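Local coordinates for protein alpha-galactosidase 1 (Saccharomyces cerevisiae, PDB 3LRK) that hydrolyses terminal, non-reducing alpha-D-galactose residues from alpha-galactosides such as galactose oligosaccharides, galactomannans and galactolipids, working as a secreted, glycosylated homotetramer, at residues A[48-53]-A[101-106]; A[57-62]-A[407-412]; A[185-190]-A[194-199]; A[251-254]-A[258-261]. The protein carries 1 engineered substitution. All blocks are in the same frame, centred on the assembly; numbering follows the deposited sequence.

Interaction 1 (A[48-53]-A[101-106]). With NA (sodium ion), chain K; NAG (2-acetamido-2-deoxy-beta-D-glucopyranose), chain D.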
loop_
_atom_site.group_PDB
_atom_site.type_symbol
_atom_site.label_atom_id
_atom_site.label_comp_id
_atom_site.label_asym_id
_atom_site.label_seq_id
_atom_site.Cartn_x
_atom_site.Cartn_y
_atom_site.Cartn_z
ATOM N N LEU A 48 -1.711 34.253 -30.234
ATOM C CA LEU A 48 -1.611 32.790 -30.371
ATOM C C LEU A 48 -2.979 32.148 -30.280
ATOM O O LEU A 48 -3.351 31.314 -31.110
ATOM C CB LEU A 48 -0.711 32.166 -29.274
ATOM C CG LEU A 48 -0.996 30.675 -28.952
ATOM C CD1 LEU A 48 -0.438 29.724 -30.022
ATOM C CD2 LEU A 48 -0.529 30.243 -27.560
ATOM N N LEU A 49 -3.718 32.539 -29.249
ATOM C CA LEU A 49 -4.983 31.919 -28.933
ATOM C C LEU A 49 -5.993 32.151 -30.050
ATOM O O LEU A 49 -6.691 31.227 -30.465
ATOM C CB LEU A 49 -5.498 32.489 -27.613
ATOM C CG LEU A 49 -5.753 31.545 -26.436
ATOM C CD1 LEU A 49 -4.731 30.410 -26.330
ATOM C CD2 LEU A 49 -5.774 32.375 -25.172
ATOM N N LEU A 50 -6.057 33.385 -30.544
ATOM C CA LEU A 50 -7.032 33.744 -31.576
ATOM C C LEU A 50 -6.662 33.209 -32.965
ATOM O O LEU A 50 -7.543 32.793 -33.713
ATOM C CB LEU A 50 -7.280 35.258 -31.594
ATOM C CG LEU A 50 -7.781 35.854 -30.263
ATOM C CD1 LEU A 50 -8.096 37.333 -30.398
ATOM C CD2 LEU A 50 -8.983 35.095 -29.680
ATOM N N ASP A 51 -5.368 33.233 -33.306
ATOM C CA ASP A 51 -4.859 32.586 -34.537
ATOM C C ASP A 51 -5.165 31.092 -34.577
ATOM O O ASP A 51 -5.600 30.569 -35.601
ATOM C CB ASP A 51 -3.349 32.770 -34.685
ATOM C CG ASP A 51 -2.958 34.184 -35.079
ATOM O OD1 ASP A 51 -3.849 35.027 -35.326
ATOM O OD2 ASP A 51 -1.732 34.446 -35.123
ATOM N N THR A 52 -4.933 30.410 -33.456
ATOM C CA THR A 52 -5.252 28.984 -33.335
ATOM C C THR A 52 -6.750 28.743 -33.472
ATOM O O THR A 52 -7.171 27.856 -34.205
ATOM C CB THR A 52 -4.772 28.409 -31.988
ATOM O OG1 THR A 52 -3.349 28.291 -32.004
ATOM C CG2 THR A 52 -5.378 27.029 -31.734
ATOM N N ALA A 53 -7.539 29.537 -32.753
ATOM C CA ALA A 53 -8.981 29.414 -32.780
ATOM C C ALA A 53 -9.516 29.632 -34.196
ATOM O O ALA A 53 -10.394 28.899 -34.634
ATOM C CB ALA A 53 -9.617 30.394 -31.805
ATOM N N ASP A 101 -14.395 37.162 -25.334
ATOM C CA ASP A 101 -15.388 37.820 -26.211
ATOM C C ASP A 101 -15.157 37.480 -27.675
ATOM O O ASP A 101 -16.105 37.152 -28.405
ATOM C CB ASP A 101 -15.347 39.340 -26.014
ATOM C CG ASP A 101 -15.791 39.769 -24.626
ATOM O OD1 ASP A 101 -16.474 38.990 -23.929
ATOM O OD2 ASP A 101 -15.448 40.895 -24.226
ATOM N N HIS A 102 -13.895 37.563 -28.102
ATOM C CA HIS A 102 -13.479 37.111 -29.441
ATOM C C HIS A 102 -13.799 35.641 -29.679
ATOM O O HIS A 102 -14.311 35.267 -30.744
ATOM C CB HIS A 102 -11.976 37.326 -29.628
ATOM C CG HIS A 102 -11.613 38.682 -30.128
ATOM N ND1 HIS A 102 -12.116 39.194 -31.304
ATOM C CD2 HIS A 102 -10.776 39.624 -29.633
ATOM C CE1 HIS A 102 -11.615 40.398 -31.508
ATOM N NE2 HIS A 102 -10.795 40.678 -30.514
ATOM N N LEU A 103 -13.499 34.799 -28.687
ATOM C CA LEU A 103 -13.819 33.376 -28.783
ATOM C C LEU A 103 -15.326 33.136 -28.900
ATOM O O LEU A 103 -15.770 32.421 -29.800
ATOM C CB LEU A 103 -13.194 32.572 -27.623
ATOM C CG LEU A 103 -11.653 32.530 -27.639
ATOM C CD1 LEU A 103 -11.077 31.892 -26.367
ATOM C CD2 LEU A 103 -11.129 31.805 -28.873
ATOM N N HIS A 104 -16.105 33.752 -28.011
ATOM C CA HIS A 104 -17.559 33.594 -28.013
ATOM C C HIS A 104 -18.192 34.103 -29.313
ATOM O O HIS A 104 -19.155 33.519 -29.811
ATOM C CB HIS A 104 -18.182 34.298 -26.799
ATOM C CG HIS A 104 -17.776 33.697 -25.483
ATOM N ND1 HIS A 104 -17.750 34.419 -24.308
ATOM C CD2 HIS A 104 -17.357 32.449 -25.167
ATOM C CE1 HIS A 104 -17.350 33.636 -23.321
ATOM N NE2 HIS A 104 -17.108 32.434 -23.816
ATOM N N ASN A 105 -17.635 35.179 -29.859
ATOM C CA ASN A 105 -18.107 35.729 -31.135
ATOM C C ASN A 105 -17.843 34.825 -32.340
ATOM O O ASN A 105 -18.427 35.029 -33.407
ATOM C CB ASN A 105 -17.552 37.137 -31.368
ATOM C CG ASN A 105 -18.231 38.190 -30.491
ATOM O OD1 ASN A 105 -18.984 37.859 -29.567
ATOM N ND2 ASN A 105 -17.941 39.467 -30.771
ATOM N N ASN A 106 -16.974 33.828 -32.174
ATOM C CA ASN A 106 -16.785 32.793 -33.197
ATOM C C ASN A 106 -17.299 31.422 -32.733
ATOM O O ASN A 106 -16.877 30.383 -33.246
ATOM C CB ASN A 106 -15.318 32.724 -33.645
ATOM C CG ASN A 106 -15.139 32.066 -35.018
ATOM O OD1 ASN A 106 -16.100 31.833 -35.761
ATOM N ND2 ASN A 106 -13.891 31.764 -35.354
HETATM NA NA NA K . -9.812 42.674 -29.951
HETATM C C1 NAG D . -18.789 40.436 -30.107
HETATM C C2 NAG D . -18.038 41.763 -30.115
HETATM C C3 NAG D . -18.873 42.846 -29.426
HETATM C C4 NAG D . -20.285 42.927 -30.018
HETATM C C5 NAG D . -20.904 41.537 -30.162
HETATM C C6 NAG D . -22.171 41.583 -31.011
HETATM C C7 NAG D . -15.615 41.355 -30.167
HETATM C C8 NAG D . -14.327 41.439 -29.405
HETATM N N2 NAG D . -16.730 41.644 -29.488
HETATM O O3 NAG D . -18.231 44.096 -29.542
HETATM O O4 NAG D . -21.110 43.737 -29.196
HETATM O O5 NAG D . -20.017 40.622 -30.787
HETATM O O6 NAG D . -22.919 40.436 -30.671
HETATM O O7 NAG D . -15.612 41.025 -31.355
#
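His-102, which rests against Leu-50 of the opposing helix, binds a sodium ion through NE2 at 2.3 Å; six further atoms complete the coordination, among them NE2 of His-98. The metal fixes the ring at its outer end, while Leu-50 rests against it nearer the backbone. Over the centre of one face lies the acetamido methyl of the N-acetylglucosamine, its C8 3.6 Å above the ring plane, a CH-pi arrangement. That sugar is joined covalently to ND2 of Asn-105, so the acetamido group of the sugar reaches back to the same helix that carries it. From the opposing helix, Leu-50 crosses the histidine at about a right angle and divides its two methyls: CD1 comes obliquely to His-102 CD2 at 3.6 Å, and CD2 settles against His-102 CB at 3.7 Å. Deeper in, Leu-103 takes over. Its CG stands beside the backbone N (chi1 -66°), which carries CD2 across to Ala-53 CB at 3.6 Å, and the same methyl meets Leu-50 CD2. The contact therefore grades from a metal- and sugar-bound rim to a purely aliphatic interior. The two segments run almost parallel, 7° apart with axes 10.6 Å from each other, as adjacent outer helices of a TIM barrel; Ala-53 and Leu-103 both press inward on Ile-69 of strand 68-70, and Leu-49 on Trp-34 of strand 32-35.

Interaction 2 (A[57-62]-A[407-412])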
loop_
_atom_site.group_PDB
_atom_site.type_symbol
_atom_site.label_atom_id
_atom_site.label_comp_id
_atom_site.label_asym_id
_atom_site.label_seq_id
_atom_site.Cartn_x
_atom_site.Cartn_y
_atom_site.Cartn_z
ATOM N N SER A 57 -11.490 26.765 -36.292
ATOM C CA SER A 57 -12.734 27.099 -36.978
ATOM C C SER A 57 -12.648 26.783 -38.485
ATOM O O SER A 57 -13.491 26.048 -39.020
ATOM C CB SER A 57 -13.095 28.573 -36.752
ATOM O OG SER A 57 -14.405 28.845 -37.215
ATOM N N ASP A 58 -11.625 27.325 -39.152
ATOM C CA ASP A 58 -11.504 27.213 -40.620
ATOM C C ASP A 58 -11.296 25.773 -41.097
ATOM O O ASP A 58 -11.788 25.397 -42.167
ATOM C CB ASP A 58 -10.405 28.133 -41.170
ATOM C CG ASP A 58 -10.734 29.607 -41.014
ATOM O OD1 ASP A 58 -11.926 29.962 -40.852
ATOM O OD2 ASP A 58 -9.786 30.425 -41.059
ATOM N N LEU A 59 -10.598 24.963 -40.296
ATOM C CA LEU A 59 -10.434 23.531 -40.601
ATOM C C LEU A 59 -11.710 22.713 -40.386
ATOM O O LEU A 59 -11.739 21.517 -40.678
ATOM C CB LEU A 59 -9.259 22.916 -39.815
ATOM C CG LEU A 59 -7.849 23.463 -40.084
ATOM C CD1 LEU A 59 -6.831 22.818 -39.138
ATOM C CD2 LEU A 59 -7.416 23.300 -41.556
ATOM N N GLY A 60 -12.759 23.353 -39.875
ATOM C CA GLY A 60 -14.042 22.684 -39.655
ATOM C C GLY A 60 -14.014 21.795 -38.422
ATOM O O GLY A 60 -14.930 21.013 -38.195
ATOM N N LEU A 61 -12.945 21.915 -37.635
ATOM C CA LEU A 61 -12.788 21.127 -36.409
ATOM C C LEU A 61 -13.676 21.644 -35.281
ATOM O O LEU A 61 -14.216 20.853 -34.499
ATOM C CB LEU A 61 -11.319 21.066 -35.986
ATOM C CG LEU A 61 -10.429 20.174 -36.867
ATOM C CD1 LEU A 61 -8.989 20.220 -36.399
ATOM C CD2 LEU A 61 -10.941 18.727 -36.904
ATOM N N LYS A 62 -13.850 22.966 -35.223
ATOM C CA LYS A 62 -14.788 23.587 -34.278
ATOM C C LYS A 62 -16.192 22.993 -34.421
ATOM O O LYS A 62 -16.809 22.583 -33.432
ATOM C CB LYS A 62 -14.835 25.105 -34.466
ATOM C CG LYS A 62 -15.819 25.835 -33.529
ATOM C CD LYS A 62 -16.001 27.308 -33.932
ATOM C CE LYS A 62 -17.007 27.463 -35.077
ATOM N NZ LYS A 62 -17.026 28.849 -35.623
ATOM N N SER A 407 -4.217 17.375 -47.057
ATOM C CA SER A 407 -3.134 18.296 -47.422
ATOM C C SER A 407 -3.674 19.552 -48.102
ATOM O O SER A 407 -3.218 20.658 -47.812
ATOM C CB SER A 407 -2.110 17.614 -48.325
ATOM O OG SER A 407 -1.536 16.495 -47.679
ATOM N N ALA A 408 -4.646 19.371 -48.996
ATOM C CA ALA A 408 -5.308 20.489 -49.672
ATOM C C ALA A 408 -5.998 21.426 -48.685
ATOM O O ALA A 408 -5.833 22.646 -48.769
ATOM C CB ALA A 408 -6.306 19.978 -50.707
ATOM N N ILE A 409 -6.768 20.855 -47.755
ATOM C CA ILE A 409 -7.480 21.659 -46.750
ATOM C C ILE A 409 -6.491 22.429 -45.868
ATOM O O ILE A 409 -6.652 23.632 -45.660
ATOM C CB ILE A 409 -8.440 20.814 -45.878
ATOM C CG1 ILE A 409 -9.611 20.284 -46.722
ATOM C CG2 ILE A 409 -8.974 21.652 -44.700
ATOM C CD1 ILE A 409 -10.306 19.065 -46.129
ATOM N N LEU A 410 -5.466 21.735 -45.370
ATOM C CA LEU A 410 -4.450 22.365 -44.519
ATOM C C LEU A 410 -3.666 23.473 -45.220
ATOM O O LEU A 410 -3.253 24.440 -44.578
ATOM C CB LEU A 410 -3.477 21.327 -43.962
ATOM C CG LEU A 410 -4.036 20.345 -42.929
ATOM C CD1 LEU A 410 -3.114 19.148 -42.831
ATOM C CD2 LEU A 410 -4.261 21.005 -41.566
ATOM N N GLY A 411 -3.457 23.317 -46.527
ATOM C CA GLY A 411 -2.738 24.312 -47.336
ATOM C C GLY A 411 -3.615 25.449 -47.832
ATOM O O GLY A 411 -3.166 26.287 -48.628
ATOM N N ARG A 412 -4.862 25.471 -47.354
ATOM C CA ARG A 412 -5.872 26.484 -47.697
ATOM C C ARG A 412 -6.216 26.530 -49.194
ATOM O O ARG A 412 -6.563 27.581 -49.733
ATOM C CB ARG A 412 -5.477 27.876 -47.176
ATOM C CG ARG A 412 -5.100 27.916 -45.702
ATOM C CD ARG A 412 -4.371 29.203 -45.363
ATOM N NE ARG A 412 -3.243 28.962 -44.463
ATOM C CZ ARG A 412 -3.315 28.977 -43.135
ATOM N NH1 ARG A 412 -4.467 29.227 -42.523
ATOM N NH2 ARG A 412 -2.225 28.741 -42.417
#
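Leu-59 meets both Ile-409 and Leu-410, and this small aliphatic cluster is the tight part of an interface between the barrel domain and the C-terminal beta-sandwich domain. The CD2 methyl of Leu-59 does most of the work, lying 3.9 Å from Ile-409 CG2 and equally 3.9 Å from Leu-410 CD2; CD1 adds a second touch on Leu-410 CD2 at 4.0 Å. Ile-409 can offer its CG2 branch because that methyl is placed opposite the backbone N, while the longer CG1 arm takes the position beside it. The other side is loose and polar. Asp-58 and Arg-412, both exposed, carry opposite charges, yet Asp-58 OD2 stays 5.6 Å from Arg-412 NH1, too far for a salt bridge. Both segments turn at this point: Gly-60, with positive phi, closes one helix in a Schellman motif, and Arg-412 is the C-prime residue of another, with Arg-412 N hydrogen-bonded to Ile-409 O at 3.1 Å. Helix 301-307 supplies the third wall: Tyr-304 packs on Ile-409, Leu-410 and Leu-61 and hydrogen-bonds Leu-59 O through its hydroxyl, tying the end of helix 46-58 to that of helix 403-410.

Interaction 3 (A[185-190]-A[194-199])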
loop_
_atom_site.group_PDB
_atom_site.type_symbol
_atom_site.label_atom_id
_atom_site.label_comp_id
_atom_site.label_asym_id
_atom_site.label_seq_id
_atom_site.Cartn_x
_atom_site.Cartn_y
_atom_site.Cartn_z
ATOM N N LEU A 185 -10.666 18.526 -13.446
ATOM C CA LEU A 185 -9.648 18.221 -12.433
ATOM C C LEU A 185 -8.348 17.746 -13.061
ATOM O O LEU A 185 -8.353 16.998 -14.036
ATOM C CB LEU A 185 -10.175 17.144 -11.472
ATOM C CG LEU A 185 -10.889 17.541 -10.172
ATOM C CD1 LEU A 185 -11.737 18.801 -10.255
ATOM C CD2 LEU A 185 -11.664 16.377 -9.550
ATOM N N CYS A 186 -7.225 18.185 -12.495
ATOM C CA CYS A 186 -5.926 17.726 -12.958
ATOM C C CYS A 186 -5.083 17.338 -11.749
ATOM O O CYS A 186 -4.116 18.013 -11.430
ATOM C CB CYS A 186 -5.219 18.815 -13.785
ATOM S SG CYS A 186 -3.674 18.291 -14.597
ATOM N N ASN A 187 -5.472 16.252 -11.076
ATOM C CA ASN A 187 -4.692 15.734 -9.967
ATOM C C ASN A 187 -4.085 14.355 -10.228
ATOM O O ASN A 187 -3.645 13.690 -9.290
ATOM C CB ASN A 187 -5.491 15.772 -8.642
ATOM C CG ASN A 187 -6.305 14.507 -8.395
ATOM O OD1 ASN A 187 -6.899 13.939 -9.314
ATOM N ND2 ASN A 187 -6.349 14.072 -7.136
ATOM N N TRP A 188 -4.078 13.928 -11.496
ATOM C CA TRP A 188 -3.349 12.726 -11.931
ATOM C C TRP A 188 -3.831 11.396 -11.304
ATOM O O TRP A 188 -3.060 10.429 -11.205
ATOM C CB TRP A 188 -1.847 12.894 -11.667
ATOM C CG TRP A 188 -1.331 14.298 -11.850
ATOM C CD1 TRP A 188 -1.485 15.109 -12.960
ATOM C CD2 TRP A 188 -0.551 15.047 -10.910
ATOM N NE1 TRP A 188 -0.861 16.320 -12.742
ATOM C CE2 TRP A 188 -0.273 16.305 -11.502
ATOM C CE3 TRP A 188 -0.051 14.774 -9.621
ATOM C CZ2 TRP A 188 0.489 17.290 -10.849
ATOM C CZ3 TRP A 188 0.713 15.759 -8.972
ATOM C CH2 TRP A 188 0.967 16.998 -9.589
ATOM N N GLY A 189 -5.090 11.366 -10.879
ATOM C CA GLY A 189 -5.697 10.168 -10.268
ATOM C C GLY A 189 -5.405 10.007 -8.793
ATOM O O GLY A 189 -5.815 9.017 -8.175
ATOM N N GLN A 190 -4.706 10.985 -8.222
ATOM C CA GLN A 190 -4.146 10.871 -6.872
ATOM C C GLN A 190 -5.261 10.747 -5.856
ATOM O O GLN A 190 -6.238 11.514 -5.894
ATOM C CB GLN A 190 -3.279 12.097 -6.569
ATOM C CG GLN A 190 -2.479 12.062 -5.275
ATOM C CD GLN A 190 -1.702 13.355 -5.063
ATOM O OE1 GLN A 190 -2.286 14.442 -4.920
ATOM N NE2 GLN A 190 -0.372 13.248 -5.049
ATOM N N PHE A 194 -11.349 8.843 -9.271
ATOM C CA PHE A 194 -12.518 8.260 -9.967
ATOM C C PHE A 194 -13.702 7.990 -9.018
ATOM O O PHE A 194 -14.870 7.946 -9.447
ATOM C CB PHE A 194 -12.115 6.970 -10.718
ATOM C CG PHE A 194 -11.639 5.866 -9.803
ATOM C CD1 PHE A 194 -12.559 5.071 -9.111
ATOM C CD2 PHE A 194 -10.277 5.637 -9.622
ATOM C CE1 PHE A 194 -12.130 4.084 -8.247
ATOM C CE2 PHE A 194 -9.840 4.641 -8.759
ATOM C CZ PHE A 194 -10.777 3.863 -8.072
ATOM N N TYR A 195 -13.399 7.803 -7.729
ATOM C CA TYR A 195 -14.443 7.540 -6.735
ATOM C C TYR A 195 -15.197 8.814 -6.309
ATOM O O TYR A 195 -16.405 8.761 -6.047
ATOM C CB TYR A 195 -13.838 6.885 -5.489
ATOM C CG TYR A 195 -13.865 5.374 -5.425
ATOM C CD1 TYR A 195 -12.763 4.676 -4.924
ATOM C CD2 TYR A 195 -14.988 4.634 -5.825
ATOM C CE1 TYR A 195 -12.759 3.307 -4.820
ATOM C CE2 TYR A 195 -14.993 3.231 -5.716
ATOM C CZ TYR A 195 -13.871 2.582 -5.215
ATOM O OH TYR A 195 -13.829 1.204 -5.093
ATOM N N TRP A 196 -14.497 9.947 -6.249
ATOM C CA TRP A 196 -15.060 11.188 -5.690
ATOM C C TRP A 196 -15.199 12.382 -6.651
ATOM O O TRP A 196 -15.739 13.424 -6.282
ATOM C CB TRP A 196 -14.296 11.623 -4.429
ATOM C CG TRP A 196 -12.768 11.683 -4.552
ATOM C CD1 TRP A 196 -11.884 10.714 -4.183
ATOM C CD2 TRP A 196 -11.983 12.778 -5.038
ATOM N NE1 TRP A 196 -10.586 11.136 -4.402
ATOM C CE2 TRP A 196 -10.621 12.392 -4.945
ATOM C CE3 TRP A 196 -12.293 14.048 -5.554
ATOM C CZ2 TRP A 196 -9.568 13.233 -5.348
ATOM C CZ3 TRP A 196 -11.245 14.881 -5.953
ATOM C CH2 TRP A 196 -9.901 14.470 -5.838
ATOM N N GLY A 197 -14.688 12.236 -7.860
ATOM C CA GLY A 197 -14.726 13.327 -8.834
ATOM C C GLY A 197 -16.122 13.775 -9.230
ATOM O O GLY A 197 -16.360 14.970 -9.391
ATOM N N SER A 198 -17.057 12.830 -9.357
ATOM C CA SER A 198 -18.344 13.099 -10.037
ATOM C C SER A 198 -19.244 14.136 -9.361
ATOM O O SER A 198 -19.916 14.930 -10.043
ATOM C CB SER A 198 -19.115 11.800 -10.304
ATOM O OG SER A 198 -19.628 11.249 -9.104
ATOM N N GLY A 199 -19.250 14.144 -8.031
ATOM C CA GLY A 199 -20.101 15.050 -7.268
ATOM C C GLY A 199 -19.661 16.498 -7.224
ATOM O O GLY A 199 -20.418 17.368 -6.774
#
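Trp-196 and Asn-187 approach from opposite directions, and the amide and indole planes stand 70° apart. The amide nitrogen arrives at the rim of the six-membered ring, close to the ring plane, with Asn-187 ND2 3.8 Å from Trp-196 CZ2. Gln-190 O reaches the same edge, also 3.8 Å from CZ2. Leu-185 differs in kind: its CD2 methyl comes in obliquely, 3.9 Å from Trp-196 CZ3, and the same Leu-185 CD2 lies 4.4 Å from Gly-197 CA. The indole thus points its benzo end into a notch lined by one methyl, one amide and one carbonyl. The CG of Trp-196 lies between the backbone N and the carbonyl carbon (chi1 50°), a turn that swings the ring across to the opposing segment, and its NE1 hydrogen-bonds Asp-191 O. The notch itself is shaped by a type I' turn from Asn-187 to Gln-190, closed by Gln-190 N to Asn-187 O at 3.1 Å; Trp-188 and Gly-189 supply the positive phi values it demands. A weak bond from Asn-187 ND2 to Gln-190 O, 2.8 Å long but bent to 128°, spans the same turn, while Asn-187 OD1 is hydrogen-bonded to Thr-193 OG1. The Asn-187 side chain lies about 7 Å from that of the nucleophile Asp-149, nearest atoms. The contact begins at the end of barrel strand 182-185, where the Leu-185 backbone hydrogen-bonds strand 203-205, and helix 160-177 flanks it, with Tyr-167 touching both Asn-187 and Trp-196.

Interaction 4 (A[251-254]-A[258-261])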
loop_
_atom_site.group_PDB
_atom_site.type_symbol
_atom_site.label_atom_id
_atom_site.label_comp_id
_atom_site.label_asym_id
_atom_site.label_seq_id
_atom_site.Cartn_x
_atom_site.Cartn_y
_atom_site.Cartn_z
ATOM N N GLN A 251 -16.013 2.003 -15.104
ATOM C CA GLN A 251 -17.203 1.787 -14.288
ATOM C C GLN A 251 -17.557 2.966 -13.382
ATOM O O GLN A 251 -18.682 3.054 -12.902
ATOM C CB GLN A 251 -17.046 0.510 -13.445
ATOM C CG GLN A 251 -15.933 0.597 -12.405
ATOM C CD GLN A 251 -15.609 -0.747 -11.783
ATOM O OE1 GLN A 251 -14.582 -1.354 -12.087
ATOM N NE2 GLN A 251 -16.486 -1.221 -10.925
ATOM N N ASN A 252 -16.589 3.854 -13.142
ATOM C CA ASN A 252 -16.810 5.053 -12.342
ATOM C C ASN A 252 -16.913 6.340 -13.158
ATOM O O ASN A 252 -16.902 7.434 -12.601
ATOM C CB ASN A 252 -15.755 5.174 -11.230
ATOM C CG ASN A 252 -16.120 4.357 -10.004
ATOM O OD1 ASN A 252 -15.739 3.201 -9.895
ATOM N ND2 ASN A 252 -16.905 4.946 -9.100
ATOM N N ALA A 253 -17.056 6.201 -14.474
ATOM C CA ALA A 253 -17.350 7.341 -15.340
ATOM C C ALA A 253 -18.728 7.231 -16.010
ATOM O O ALA A 253 -19.330 6.159 -16.051
ATOM C CB ALA A 253 -16.259 7.511 -16.377
ATOM N N GLY A 254 -19.213 8.353 -16.531
ATOM C CA GLY A 254 -20.502 8.404 -17.213
ATOM C C GLY A 254 -21.007 9.830 -17.323
ATOM O O GLY A 254 -20.299 10.770 -16.960
ATOM N N TRP A 258 -16.256 12.397 -16.247
ATOM C CA TRP A 258 -15.480 11.497 -17.092
ATOM C C TRP A 258 -14.059 11.300 -16.589
ATOM O O TRP A 258 -13.486 12.202 -16.006
ATOM C CB TRP A 258 -15.416 12.056 -18.519
ATOM C CG TRP A 258 -16.776 12.384 -19.062
ATOM C CD1 TRP A 258 -17.344 13.619 -19.170
ATOM C CD2 TRP A 258 -17.749 11.448 -19.524
ATOM N NE1 TRP A 258 -18.620 13.512 -19.686
ATOM C CE2 TRP A 258 -18.888 12.187 -19.921
ATOM C CE3 TRP A 258 -17.766 10.055 -19.655
ATOM C CZ2 TRP A 258 -20.039 11.573 -20.442
ATOM C CZ3 TRP A 258 -18.910 9.448 -20.179
ATOM C CH2 TRP A 258 -20.028 10.210 -20.564
ATOM N N ASN A 259 -13.505 10.117 -16.840
ATOM C CA ASN A 259 -12.071 9.885 -16.727
ATOM C C ASN A 259 -11.378 10.645 -17.862
ATOM O O ASN A 259 -11.874 10.678 -18.992
ATOM C CB ASN A 259 -11.754 8.395 -16.834
ATOM C CG ASN A 259 -12.322 7.583 -15.669
ATOM O OD1 ASN A 259 -12.176 7.955 -14.508
ATOM N ND2 ASN A 259 -12.953 6.460 -15.984
ATOM N N ASP A 260 -10.237 11.251 -17.550
ATOM C CA ASP A 260 -9.486 12.083 -18.506
ATOM C C ASP A 260 -8.099 11.466 -18.677
ATOM O O ASP A 260 -7.291 11.449 -17.741
ATOM C CB ASP A 260 -9.423 13.516 -17.961
ATOM C CG ASP A 260 -8.677 14.500 -18.872
ATOM O OD1 ASP A 260 -8.117 14.117 -19.922
ATOM O OD2 ASP A 260 -8.645 15.687 -18.499
ATOM N N LEU A 261 -7.837 10.939 -19.873
ATOM C CA LEU A 261 -6.565 10.283 -20.185
ATOM C C LEU A 261 -5.485 11.246 -20.755
ATOM O O LEU A 261 -4.489 10.797 -21.339
ATOM C CB LEU A 261 -6.782 9.090 -21.132
ATOM C CG LEU A 261 -7.879 8.009 -21.023
ATOM C CD1 LEU A 261 -7.348 6.621 -21.469
ATOM C CD2 LEU A 261 -8.680 7.931 -19.703
#
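Trp-258, Gly-254 and Ala-253 carry this contact, in which the loop leading into strand 258-260 of the TIM barrel doubles back on the strand it is about to form. The indole is laid against the backbone of Gly-254: the glycine carbonyl oxygen sits over the ring centre, 3.4 Å above the plane, and the carbonyl carbon approaches Trp-258 CH2 to 3.4 Å. Gly-254 CA extends the overlap at 3.5 Å from Trp-258 CZ3. A bare peptide is what faces the ring, and the glycine adopts an extended backbone with positive phi (162°). Trp-258 starts out from its CA away from the loop, but with CG set beside its own backbone N (chi1 -52°) the ring returns far enough to meet it, while its NE1 hydrogen-bonds Gly-27 O. Ala-253 lies alongside, its CB 4.4 Å from Trp-258 CE3 and 4.1 Å from Trp-258 CA. Asn-259 borders the same methyl, its amide held at both ends, OD1 by Trp-204 NE1 and ND2 by Met-249 O. That doubly held amide still touches the loop, with Asn-259 ND2 3.5 Å from Ala-253 CB.

Overall arrangement
The four contacts fall into two pairs. Interactions 1 and 2 share helix 46-58 and join where Lys-62 NZ lies 2.8 Å from Asn-106 O, a probable hydrogen bond, with centres 16 Å apart. Interactions 3 and 4 are closer still, 9 Å between centres, and meet through Phe-194 O and Asn-252 CB at 3.4 Å; both also touch a second subunit. Between interactions 1 and 3 the nearest atoms are about 17 Å apart. The second pair belongs to the catalytic region, since interaction 3 lies beside Asp-149 and Arg-205, and Gln-251, assigned to substrate binding, lies in segment 251-254. Interaction 1 instead bears glycan and sodium, and interaction 2 joins the two domains.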